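Local coordinates for GTPase activator-like protein (Chaetomium thermophilum, PDB 5HIU) that probably acts as a GTPase activator as the whole TSC2 protein, this piece being its N-terminal part, an elongated all-helical solenoid, at residues A[86-90]-A[120-125]; A[115-119]-A[146-150]; A[153-158]-A[178-184]; A[188-192]-A[229-233]. Residues are numbered along the deposited sequence.

The four contacts follow one run of helices, each linked to the next by a shared helix: 115-126 serves contacts 1 and 2, 139-163 contacts 2 and 3, and 179-198 contacts 3 and 4. Along the chain, contacts 1 and 2 alternate their segments; 3 and 4 follow in series. The centres of contacts 1 and 2 lie about 14 Å apart, and those of contacts 2 and 3 about 10 Å. Packing links 1 to 2 (L122 on W146), 2 to 3 (A150 on L184) and 2 to 4 (L147 on F188). Contacts 2 and 3 join consecutive antiparallel helices, 1 and 4 same-direction helices two apart, consistent with a stacked solenoid in the N-terminal part of TSC2.

Contact 1 of 4, residues A[86-90]-A[120-125]; sequences IECVK and VALEQL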
loop_
_atom_site.group_PDB
_atom_site.type_symbol
_atom_site.label_atom_id
_atom_site.label_comp_id
_atom_site.label_asym_id
_atom_site.label_seq_id
_atom_site.Cartn_x
_atom_site.Cartn_y
_atom_site.Cartn_z
ATOM N N ILE A 86 0.038 -30.568 -4.422
ATOM C CA ILE A 86 -0.992 -29.554 -4.342
ATOM C C ILE A 86 -2.334 -30.182 -4.012
ATOM O O ILE A 86 -3.076 -29.674 -3.161
ATOM C CB ILE A 86 -1.054 -28.776 -5.671
ATOM C CG1 ILE A 86 0.028 -27.715 -5.662
ATOM C CG2 ILE A 86 -2.405 -28.124 -5.883
ATOM C CD1 ILE A 86 0.437 -27.274 -7.028
ATOM N N GLU A 87 -2.647 -31.290 -4.671
ATOM C CA GLU A 87 -3.889 -31.989 -4.363
ATOM C C GLU A 87 -3.840 -32.579 -2.972
ATOM O O GLU A 87 -4.855 -32.599 -2.299
ATOM C CB GLU A 87 -4.220 -33.070 -5.401
ATOM C CG GLU A 87 -4.659 -32.518 -6.746
ATOM C CD GLU A 87 -5.783 -31.501 -6.623
ATOM O OE1 GLU A 87 -6.921 -31.919 -6.333
ATOM O OE2 GLU A 87 -5.531 -30.283 -6.810
ATOM N N CYS A 88 -2.667 -33.039 -2.537
ATOM C CA CYS A 88 -2.526 -33.639 -1.211
ATOM C C CYS A 88 -2.754 -32.645 -0.064
ATOM O O CYS A 88 -3.443 -32.957 0.898
ATOM C CB CYS A 88 -1.166 -34.325 -1.063
ATOM S SG CYS A 88 -1.002 -35.807 -2.090
ATOM N N VAL A 89 -2.186 -31.452 -0.152
ATOM C CA VAL A 89 -2.319 -30.510 0.953
ATOM C C VAL A 89 -3.770 -30.141 1.221
ATOM O O VAL A 89 -4.092 -29.771 2.327
ATOM C CB VAL A 89 -1.484 -29.235 0.765
ATOM C CG1 VAL A 89 -0.008 -29.568 0.818
ATOM C CG2 VAL A 89 -1.826 -28.519 -0.535
ATOM N N LYS A 90 -4.638 -30.256 0.217
ATOM C CA LYS A 90 -6.071 -29.961 0.363
ATOM C C LYS A 90 -6.751 -30.863 1.390
ATOM O O LYS A 90 -7.674 -30.435 2.069
ATOM C CB LYS A 90 -6.783 -30.042 -0.994
ATOM C CG LYS A 90 -6.411 -28.899 -1.928
ATOM C CD LYS A 90 -6.701 -29.192 -3.392
ATOM C CE LYS A 90 -6.257 -28.006 -4.247
ATOM N NZ LYS A 90 -6.555 -28.084 -5.710
ATOM N N VAL A 120 0.753 -21.684 -5.073
ATOM C CA VAL A 120 -0.537 -22.366 -5.037
ATOM C C VAL A 120 -0.552 -23.401 -3.891
ATOM O O VAL A 120 -1.527 -23.509 -3.142
ATOM C CB VAL A 120 -0.859 -23.033 -6.390
ATOM C CG1 VAL A 120 -2.048 -23.963 -6.271
ATOM C CG2 VAL A 120 -1.115 -21.987 -7.471
ATOM N N ALA A 121 0.538 -24.139 -3.738
ATOM C CA ALA A 121 0.616 -25.096 -2.660
ATOM C C ALA A 121 0.364 -24.396 -1.357
ATOM O O ALA A 121 -0.497 -24.812 -0.567
ATOM C CB ALA A 121 1.973 -25.764 -2.626
ATOM N N LEU A 122 1.102 -23.325 -1.120
ATOM C CA LEU A 122 0.976 -22.657 0.161
ATOM C C LEU A 122 -0.453 -22.135 0.339
ATOM O O LEU A 122 -1.079 -22.333 1.372
ATOM C CB LEU A 122 1.992 -21.539 0.290
ATOM C CG LEU A 122 2.017 -20.870 1.664
ATOM C CD1 LEU A 122 2.243 -21.877 2.788
ATOM C CD2 LEU A 122 3.106 -19.822 1.699
ATOM N N GLU A 123 -0.964 -21.498 -0.705
ATOM C CA GLU A 123 -2.311 -20.987 -0.714
ATOM C C GLU A 123 -3.300 -22.085 -0.344
ATOM O O GLU A 123 -4.175 -21.856 0.492
ATOM C CB GLU A 123 -2.604 -20.399 -2.092
ATOM C CG GLU A 123 -4.063 -20.185 -2.439
ATOM C CD GLU A 123 -4.221 -19.756 -3.887
ATOM O OE1 GLU A 123 -3.726 -18.664 -4.207
ATOM O OE2 GLU A 123 -4.809 -20.516 -4.701
ATOM N N GLN A 124 -3.149 -23.271 -0.945
ATOM C CA GLN A 124 -4.038 -24.392 -0.667
ATOM C C GLN A 124 -3.792 -25.000 0.680
ATOM O O GLN A 124 -4.726 -25.426 1.324
ATOM C CB GLN A 124 -3.902 -25.479 -1.716
ATOM C CG GLN A 124 -4.369 -25.045 -3.091
ATOM C CD GLN A 124 -5.817 -24.564 -3.113
ATOM O OE1 GLN A 124 -6.734 -25.267 -2.670
ATOM N NE2 GLN A 124 -6.027 -23.356 -3.642
ATOM N N LEU A 125 -2.538 -25.055 1.110
ATOM C CA LEU A 125 -2.211 -25.579 2.432
ATOM C C LEU A 125 -2.900 -24.744 3.496
ATOM O O LEU A 125 -3.472 -25.277 4.451
ATOM C CB LEU A 125 -0.697 -25.570 2.672
ATOM C CG LEU A 125 -0.205 -26.184 3.984
ATOM C CD1 LEU A 125 -0.562 -27.658 4.014
ATOM C CD2 LEU A 125 1.291 -25.998 4.234
#
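V89 faces the 120-125 helix squarely, and its m rotamer (chi1 -67°) sets CG2 3.9 Å from both A121 O and Q124 CB, while its CB meets L125 CD1 at 3.7 Å. L125 brings that methyl in with a t,p conformation. One helical turn earlier, I86 starts sideways from its CA, but chi1 of -82° (m) places CG1 4.1 Å from A121 CB and CG2 4.2 Å from V120 CG1; chi2 of 157° (t) directs CD1 onto the ring of Y117. The CA register, I86 with A121 at 5.0 Å and V89 with L125 at 5.1 Å, rises in the same direction on both segments, so helices 75-89 and 115-126 run side by side in the same sense. This is the expected relation of equivalent helices in adjacent turns of an alpha-solenoid: helix 96-107 comes between them in sequence and packs on the second, its L106 touching A121 and L125. At the exposed edge, K90 is extended from chi2 onward, which carries NZ back to E87 OE2 in a 2.7 Å salt bridge; on the way CE passes 3.2 Å from Q124 OE1, whereas NZ stays 4.1 Å from OE1. Q124 folds back with chi1 -66° and chi2 -57°, so that its NE2 donates to E123 OE2 at 3.3 Å within its own helix, and E123 OE1 has a further partner in Q186.

Contact 2 of 4, residues A[115-119]-A[146-150]; sequences FCYQL and WLNQA
F115 drives the edge of its ring against one face of the W146 indole in a T-shaped (edge-to-face) stack: the F115 ring and the W146 five-membered ring have centroids 5.1 Å apart and planes at 76°, with F115 CE1 at 3.6 Å from W146 CD2. Both segments are fully helical, closed internally by L119 N to F115 O at 3.0 Å and A150 N to W146 O at 2.6 Å. Their axes approach to 12.6 Å and cross at -148°, so the two run roughly antiparallel; F115 pairs in register with A150 (CA atoms 8.5 Å apart) and L119 with W146 (9.0 Å). Such a wide spacing is bridged by large rings. F115 takes chi1 -173° (t) with chi2 71°, and W146 chi1 -79° (m) with chi2 8°. Helices 115-126 and 139-163 are consecutive antiparallel helices, as in the helical hairpins from which an alpha-solenoid is built, and the aromatic pair lies buried between them. The far end of the indole extends to the next turn, W146 CH2 lying 3.9 Å from Q118 CB and W146 CZ3 4.1 Å from L119 CA. Q118 sends its amide elsewhere, NE2 donating to the carbonyl of L106. Elsewhere on the F115 ring, CE2 meets A150 CB at 4.0 Å and CD1 comes within 4.0 Å of Q149 OE1.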
loop_
_atom_site.group_PDB
_atom_site.type_symbol
_atom_site.label_atom_id
_atom_site.label_comp_id
_atom_site.label_asym_id
_atom_site.label_seq_id
_atom_site.Cartn_x
_atom_site.Cartn_y
_atom_site.Cartn_z
ATOM N N PHE A 115 7.907 -21.509 -8.941
ATOM C CA PHE A 115 7.315 -20.652 -7.927
ATOM C C PHE A 115 5.769 -20.653 -7.961
ATOM O O PHE A 115 5.122 -20.578 -6.920
ATOM C CB PHE A 115 7.879 -19.234 -8.064
ATOM C CG PHE A 115 7.453 -18.297 -6.969
ATOM C CD1 PHE A 115 7.945 -18.441 -5.684
ATOM C CD2 PHE A 115 6.568 -17.262 -7.231
ATOM C CE1 PHE A 115 7.571 -17.571 -4.681
ATOM C CE2 PHE A 115 6.197 -16.386 -6.235
ATOM C CZ PHE A 115 6.691 -16.544 -4.953
ATOM N N CYS A 116 5.177 -20.735 -9.142
ATOM C CA CYS A 116 3.726 -20.698 -9.252
ATOM C C CYS A 116 3.154 -21.856 -8.434
ATOM O O CYS A 116 2.242 -21.668 -7.631
ATOM C CB CYS A 116 3.264 -20.720 -10.712
ATOM S SG CYS A 116 3.787 -22.169 -11.668
ATOM N N TYR A 117 3.747 -23.037 -8.579
ATOM C CA TYR A 117 3.329 -24.199 -7.823
ATOM C C TYR A 117 3.475 -24.032 -6.301
ATOM O O TYR A 117 2.579 -24.427 -5.534
ATOM C CB TYR A 117 4.125 -25.409 -8.297
ATOM C CG TYR A 117 3.723 -25.918 -9.671
ATOM C CD1 TYR A 117 2.469 -26.478 -9.878
ATOM C CD2 TYR A 117 4.600 -25.868 -10.747
ATOM C CE1 TYR A 117 2.090 -26.949 -11.110
ATOM C CE2 TYR A 117 4.225 -26.358 -12.000
ATOM C CZ TYR A 117 2.969 -26.900 -12.167
ATOM O OH TYR A 117 2.564 -27.392 -13.387
ATOM N N GLN A 118 4.590 -23.452 -5.859
ATOM C CA GLN A 118 4.804 -23.215 -4.432
ATOM C C GLN A 118 3.724 -22.313 -3.838
ATOM O O GLN A 118 3.145 -22.631 -2.802
ATOM C CB GLN A 118 6.126 -22.524 -4.192
ATOM C CG GLN A 118 7.319 -23.237 -4.734
ATOM C CD GLN A 118 8.549 -22.756 -4.051
ATOM O OE1 GLN A 118 9.203 -21.847 -4.531
ATOM N NE2 GLN A 118 8.837 -23.316 -2.895
ATOM N N LEU A 119 3.531 -21.169 -4.496
ATOM C CA LEU A 119 2.462 -20.203 -4.254
ATOM C C LEU A 119 1.148 -20.905 -4.069
ATOM O O LEU A 119 0.504 -20.755 -3.038
ATOM C CB LEU A 119 2.288 -19.361 -5.515
ATOM C CG LEU A 119 2.214 -17.842 -5.628
ATOM C CD1 LEU A 119 1.103 -17.235 -4.789
ATOM C CD2 LEU A 119 3.523 -17.180 -5.270
ATOM N N TRP A 146 9.390 -14.285 -0.142
ATOM C CA TRP A 146 8.764 -14.458 -1.434
ATOM C C TRP A 146 8.367 -13.151 -2.136
ATOM O O TRP A 146 8.347 -13.096 -3.362
ATOM C CB TRP A 146 7.531 -15.341 -1.242
ATOM C CG TRP A 146 7.850 -16.779 -1.119
ATOM C CD1 TRP A 146 9.084 -17.352 -1.003
ATOM C CD2 TRP A 146 6.912 -17.840 -1.107
ATOM N NE1 TRP A 146 8.958 -18.711 -0.925
ATOM C CE2 TRP A 146 7.634 -19.033 -0.993
ATOM C CE3 TRP A 146 5.527 -17.895 -1.194
ATOM C CZ2 TRP A 146 7.023 -20.261 -0.946
ATOM C CZ3 TRP A 146 4.918 -19.114 -1.143
ATOM C CH2 TRP A 146 5.667 -20.290 -1.032
ATOM N N LEU A 147 8.029 -12.119 -1.369
ATOM C CA LEU A 147 7.693 -10.831 -1.947
ATOM C C LEU A 147 8.882 -10.285 -2.691
ATOM O O LEU A 147 8.756 -9.788 -3.810
ATOM C CB LEU A 147 7.325 -9.812 -0.869
ATOM C CG LEU A 147 5.858 -9.522 -0.636
ATOM C CD1 LEU A 147 5.767 -8.496 0.485
ATOM C CD2 LEU A 147 5.197 -9.001 -1.891
ATOM N N ASN A 148 10.036 -10.338 -2.027
ATOM C CA ASN A 148 11.265 -9.852 -2.613
ATOM C C ASN A 148 11.490 -10.631 -3.906
ATOM O O ASN A 148 11.573 -10.048 -4.977
ATOM C CB ASN A 148 12.410 -10.036 -1.628
ATOM C CG ASN A 148 13.704 -9.360 -2.069
ATOM O OD1 ASN A 148 13.716 -8.258 -2.606
ATOM N ND2 ASN A 148 14.805 -10.015 -1.806
ATOM N N GLN A 149 11.524 -11.955 -3.804
ATOM C CA GLN A 149 11.693 -12.796 -4.971
ATOM C C GLN A 149 10.692 -12.395 -6.024
ATOM O O GLN A 149 11.077 -12.106 -7.165
ATOM C CB GLN A 149 11.461 -14.263 -4.636
ATOM C CG GLN A 149 12.641 -14.991 -4.011
ATOM C CD GLN A 149 12.395 -16.494 -3.885
ATOM O OE1 GLN A 149 11.582 -17.093 -4.628
ATOM N NE2 GLN A 149 13.092 -17.118 -2.936
ATOM N N ALA A 150 9.411 -12.362 -5.649
ATOM C CA ALA A 150 8.352 -12.274 -6.658
ATOM C C ALA A 150 8.407 -10.943 -7.373
ATOM O O ALA A 150 8.336 -10.868 -8.602
ATOM C CB ALA A 150 6.981 -12.491 -6.057
#

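Contact 3 of 4, residues A[153-158]-A[178-184]; sequences AARDAR and SPEDKNL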
loop_
_atom_site.group_PDB
_atom_site.type_symbol
_atom_site.label_atom_id
_atom_site.label_comp_id
_atom_site.label_asym_id
_atom_site.label_seq_id
_atom_site.Cartn_x
_atom_site.Cartn_y
_atom_site.Cartn_z
ATOM N N ALA A 153 11.416 -10.719 -9.796
ATOM C CA ALA A 153 11.153 -11.451 -11.032
ATOM C C ALA A 153 10.122 -10.773 -11.926
ATOM O O ALA A 153 10.106 -10.988 -13.135
ATOM C CB ALA A 153 10.721 -12.876 -10.731
ATOM N N ALA A 154 9.242 -9.963 -11.359
ATOM C CA ALA A 154 8.292 -9.253 -12.208
ATOM C C ALA A 154 8.977 -8.083 -12.858
ATOM O O ALA A 154 8.756 -7.818 -14.028
ATOM C CB ALA A 154 7.083 -8.789 -11.419
ATOM N N ARG A 155 9.830 -7.402 -12.105
ATOM C CA ARG A 155 10.455 -6.192 -12.604
ATOM C C ARG A 155 11.348 -6.532 -13.775
ATOM O O ARG A 155 11.406 -5.795 -14.770
ATOM C CB ARG A 155 11.252 -5.472 -11.511
ATOM C CG ARG A 155 12.743 -5.750 -11.486
ATOM C CD ARG A 155 13.391 -4.842 -10.473
ATOM N NE ARG A 155 14.749 -5.247 -10.138
ATOM C CZ ARG A 155 15.430 -4.788 -9.088
ATOM N NH1 ARG A 155 14.882 -3.909 -8.244
ATOM N NH2 ARG A 155 16.668 -5.215 -8.876
ATOM N N ASP A 156 12.048 -7.649 -13.643
ATOM C CA ASP A 156 12.953 -8.084 -14.679
ATOM C C ASP A 156 12.153 -8.396 -15.946
ATOM O O ASP A 156 12.427 -7.812 -16.999
ATOM C CB ASP A 156 13.789 -9.274 -14.194
ATOM C CG ASP A 156 14.742 -8.901 -13.040
ATOM O OD1 ASP A 156 14.804 -7.716 -12.637
ATOM O OD2 ASP A 156 15.430 -9.804 -12.525
ATOM N N ALA A 157 11.139 -9.253 -15.843
ATOM C CA ALA A 157 10.258 -9.560 -16.985
ATOM C C ALA A 157 9.802 -8.302 -17.702
ATOM O O ALA A 157 9.832 -8.230 -18.932
ATOM C CB ALA A 157 9.041 -10.342 -16.528
ATOM N N ARG A 158 9.393 -7.314 -16.914
ATOM C CA ARG A 158 8.920 -6.032 -17.419
ATOM C C ARG A 158 10.035 -5.182 -18.053
ATOM O O ARG A 158 9.763 -4.378 -18.942
ATOM C CB ARG A 158 8.288 -5.239 -16.280
ATOM C CG ARG A 158 7.052 -5.856 -15.641
ATOM C CD ARG A 158 6.882 -5.381 -14.193
ATOM N NE ARG A 158 5.695 -5.964 -13.566
ATOM C CZ ARG A 158 5.240 -5.685 -12.341
ATOM N NH1 ARG A 158 5.853 -4.811 -11.553
ATOM N NH2 ARG A 158 4.149 -6.296 -11.896
ATOM N N SER A 178 2.416 -10.635 -17.419
ATOM C CA SER A 178 3.348 -11.753 -17.477
ATOM C C SER A 178 3.033 -12.787 -16.381
ATOM O O SER A 178 2.386 -12.472 -15.379
ATOM C CB SER A 178 4.796 -11.254 -17.374
ATOM O OG SER A 178 5.103 -10.718 -16.100
ATOM N N PRO A 179 3.463 -14.042 -16.579
ATOM C CA PRO A 179 3.317 -15.001 -15.487
ATOM C C PRO A 179 3.873 -14.442 -14.175
ATOM O O PRO A 179 3.331 -14.725 -13.112
ATOM C CB PRO A 179 4.133 -16.204 -15.967
ATOM C CG PRO A 179 4.099 -16.115 -17.464
ATOM C CD PRO A 179 3.965 -14.668 -17.817
ATOM N N GLU A 180 4.919 -13.622 -14.257
ATOM C CA GLU A 180 5.525 -13.027 -13.069
ATOM C C GLU A 180 4.611 -11.977 -12.458
ATOM O O GLU A 180 4.454 -11.927 -11.251
ATOM C CB GLU A 180 6.896 -12.433 -13.377
ATOM C CG GLU A 180 7.897 -13.468 -13.851
ATOM C CD GLU A 180 7.808 -13.749 -15.353
ATOM O OE1 GLU A 180 7.036 -13.052 -16.057
ATOM O OE2 GLU A 180 8.514 -14.664 -15.835
ATOM N N ASP A 181 3.982 -11.167 -13.293
ATOM C CA ASP A 181 2.934 -10.257 -12.828
ATOM C C ASP A 181 1.829 -11.030 -12.119
ATOM O O ASP A 181 1.352 -10.626 -11.061
ATOM C CB ASP A 181 2.299 -9.491 -13.995
ATOM C CG ASP A 181 3.262 -8.537 -14.685
ATOM O OD1 ASP A 181 4.344 -8.257 -14.126
ATOM O OD2 ASP A 181 2.930 -8.068 -15.802
ATOM N N LYS A 182 1.421 -12.144 -12.706
ATOM C CA LYS A 182 0.316 -12.911 -12.169
ATOM C C LYS A 182 0.698 -13.522 -10.855
ATOM O O LYS A 182 -0.108 -13.515 -9.923
ATOM C CB LYS A 182 -0.129 -13.975 -13.164
ATOM C CG LYS A 182 -0.763 -13.364 -14.412
ATOM C CD LYS A 182 -0.544 -14.199 -15.653
ATOM C CE LYS A 182 -1.469 -13.749 -16.771
ATOM N NZ LYS A 182 -1.089 -14.305 -18.100
ATOM N N ASN A 183 1.934 -14.026 -10.777
ATOM C CA ASN A 183 2.474 -14.604 -9.541
ATOM C C ASN A 183 2.471 -13.592 -8.407
ATOM O O ASN A 183 2.053 -13.880 -7.287
ATOM C CB ASN A 183 3.908 -15.073 -9.750
ATOM C CG ASN A 183 3.994 -16.405 -10.450
ATOM O OD1 ASN A 183 2.989 -17.032 -10.715
ATOM N ND2 ASN A 183 5.215 -16.857 -10.731
ATOM N N LEU A 184 2.961 -12.400 -8.734
ATOM C CA LEU A 184 3.051 -11.288 -7.805
ATOM C C LEU A 184 1.659 -10.884 -7.289
ATOM O O LEU A 184 1.463 -10.728 -6.102
ATOM C CB LEU A 184 3.772 -10.125 -8.495
ATOM C CG LEU A 184 4.023 -8.858 -7.680
ATOM C CD1 LEU A 184 4.917 -9.127 -6.482
ATOM C CD2 LEU A 184 4.616 -7.752 -8.560
#
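Both carboxylate oxygens of D181 are engaged, one across the interface and one in capping its own helix. OD1 receives R158 NE at 2.7 Å and R158 NH2 at 3.0 Å, approaching near the guanidinium plane, as a salt bridge between the segments. OD2 accepts from S178 N at 3.1 Å, and S178 OG in turn accepts from D181 N at 3.1 Å with an N-H...O angle of 163°. These reciprocal bonds make a capping box with S178 as N-cap, its psi of 157° and p rotamer turning OG back over the first turn of helix 179-198. The extended R158 side chain (t at chi2 and chi3) reaches D226 as well through NH1, so it ties this helix start to a second acidic residue further along. Helices 139-163 and 179-198, consecutive in the solenoid and separated by a linker that is only partly modelled, pack antiparallel: the N-to-C directions of the segment axes differ by 153°, with a closest approach of 8.4 Å. Alanines permit that closeness. The CA atoms of A154 and E180 are only 4.8 Å apart, A154 CA lies 3.7 Å from E180 CB, and A154 CB touches L184 CD2 at 3.9 Å. E180, with chi1 -62° (m), lays its CG 3.4 Å from A153 O, and chi2 of 85° brings its OE1 to 3.4 Å from A157 CB.

Contact 4 of 4, residues A[188-192]-A[229-233]; sequences FALVK and ACIHV
Segments 188-192 and 229-233 are both regular helix and run almost parallel, with 11° between their N-to-C directions and axes 9.3 Å apart at closest. Register pairs F188 with A229 (CA to CA 6.2 Å) and K192 with V233 (5.0 Å); in each segment one i to i+4 bond of 2.9 Å holds the turn, K192 N to F188 O and V233 N to A229 O. F188, at chi1 -80° (m) and chi2 -56°, is the main side chain. A229 CB lies over its face in a CH-pi contact, 3.9 Å from the ring centroid and 29° off the normal, while C230 (chi1 m) sets SG obliquely 4.3 Å from that centroid and 3.5 Å from F188 CE1. V233, with chi1 160° (t), turns CG2 inward to 4.0 Å from F188 O and 4.2 Å from V191 CG1. At the solvent-exposed edge, the extended K192 runs past H232, with K192 CD 4.4 Å from H232 CB; the H232 ring leads away, its ND1 bonded to E235. The same-sense pairing of helices two apart in sequence is consistent with equivalent helices of successive alpha-solenoid repeats: helix 204-219 fills the groove behind, touching V191, C230 and V233, while helix 139-163 meets F188 through L147.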
loop_
_atom_site.group_PDB
_atom_site.type_symbol
_atom_site.label_atom_id
_atom_site.label_comp_id
_atom_site.label_asym_id
_atom_site.label_seq_id
_atom_site.Cartn_x
_atom_site.Cartn_y
_atom_site.Cartn_z
ATOM N N PHE A 188 0.478 -11.094 -3.307
ATOM C CA PHE A 188 -0.101 -9.945 -2.595
ATOM C C PHE A 188 -1.459 -10.353 -2.022
ATOM O O PHE A 188 -1.746 -10.108 -0.846
ATOM C CB PHE A 188 -0.357 -8.738 -3.527
ATOM C CG PHE A 188 0.857 -7.891 -3.829
ATOM C CD1 PHE A 188 1.601 -7.339 -2.825
ATOM C CD2 PHE A 188 1.197 -7.596 -5.148
ATOM C CE1 PHE A 188 2.682 -6.542 -3.111
ATOM C CE2 PHE A 188 2.287 -6.803 -5.446
ATOM C CZ PHE A 188 3.030 -6.284 -4.425
ATOM N N ALA A 189 -2.294 -10.970 -2.845
ATOM C CA ALA A 189 -3.583 -11.461 -2.337
ATOM C C ALA A 189 -3.343 -12.356 -1.117
ATOM O O ALA A 189 -4.008 -12.202 -0.112
ATOM C CB ALA A 189 -4.363 -12.217 -3.408
ATOM N N LEU A 190 -2.355 -13.249 -1.193
ATOM C CA LEU A 190 -2.085 -14.173 -0.084
ATOM C C LEU A 190 -1.611 -13.462 1.156
ATOM O O LEU A 190 -1.943 -13.859 2.255
ATOM C CB LEU A 190 -1.048 -15.221 -0.481
ATOM C CG LEU A 190 -0.851 -16.387 0.479
ATOM C CD1 LEU A 190 -2.115 -17.207 0.590
ATOM C CD2 LEU A 190 0.282 -17.266 -0.009
ATOM N N VAL A 191 -0.811 -12.427 0.975
ATOM C CA VAL A 191 -0.257 -11.679 2.100
ATOM C C VAL A 191 -1.395 -10.912 2.784
ATOM O O VAL A 191 -1.485 -10.872 4.006
ATOM C CB VAL A 191 0.817 -10.682 1.637
ATOM C CG1 VAL A 191 1.251 -9.810 2.779
ATOM C CG2 VAL A 191 2.012 -11.391 1.056
ATOM N N LYS A 192 -2.254 -10.294 1.988
ATOM C CA LYS A 192 -3.457 -9.645 2.508
ATOM C C LYS A 192 -4.284 -10.620 3.383
ATOM O O LYS A 192 -4.697 -10.266 4.475
ATOM C CB LYS A 192 -4.279 -9.103 1.334
ATOM C CG LYS A 192 -5.478 -8.251 1.680
ATOM C CD LYS A 192 -6.415 -8.134 0.476
ATOM C CE LYS A 192 -7.819 -7.676 0.875
ATOM N NZ LYS A 192 -8.689 -7.402 -0.301
ATOM N N ALA A 229 -2.344 -3.074 -4.972
ATOM C CA ALA A 229 -2.182 -4.267 -4.157
ATOM C C ALA A 229 -1.480 -3.934 -2.846
ATOM O O ALA A 229 -1.941 -4.360 -1.803
ATOM C CB ALA A 229 -1.421 -5.354 -4.924
ATOM N N CYS A 230 -0.386 -3.170 -2.906
ATOM C CA CYS A 230 0.333 -2.759 -1.712
ATOM C C CYS A 230 -0.491 -1.905 -0.776
ATOM O O CYS A 230 -0.317 -1.976 0.436
ATOM C CB CYS A 230 1.586 -1.978 -2.079
ATOM S SG CYS A 230 2.765 -3.009 -2.937
ATOM N N ILE A 231 -1.378 -1.080 -1.324
ATOM C CA ILE A 231 -2.262 -0.292 -0.486
ATOM C C ILE A 231 -3.184 -1.215 0.279
ATOM O O ILE A 231 -3.436 -1.022 1.470
ATOM C CB ILE A 231 -3.100 0.691 -1.311
ATOM C CG1 ILE A 231 -2.215 1.822 -1.804
ATOM C CG2 ILE A 231 -4.241 1.287 -0.493
ATOM C CD1 ILE A 231 -2.817 2.548 -2.992
ATOM N N HIS A 232 -3.717 -2.205 -0.414
ATOM C CA HIS A 232 -4.606 -3.162 0.234
ATOM C C HIS A 232 -3.866 -3.967 1.286
ATOM O O HIS A 232 -4.433 -4.239 2.335
ATOM C CB HIS A 232 -5.344 -4.014 -0.800
ATOM C CG HIS A 232 -6.208 -3.185 -1.698
ATOM N ND1 HIS A 232 -7.031 -2.187 -1.214
ATOM C CD2 HIS A 232 -6.326 -3.145 -3.046
ATOM C CE1 HIS A 232 -7.639 -1.589 -2.223
ATOM N NE2 HIS A 232 -7.228 -2.150 -3.346
ATOM N N VAL A 233 -2.577 -4.246 1.070
ATOM C CA VAL A 233 -1.819 -4.943 2.095
ATOM C C VAL A 233 -1.736 -4.075 3.336
ATOM O O VAL A 233 -1.922 -4.548 4.444
ATOM C CB VAL A 233 -0.442 -5.386 1.602
ATOM C CG1 VAL A 233 0.497 -5.667 2.766
ATOM C CG2 VAL A 233 -0.589 -6.621 0.740
#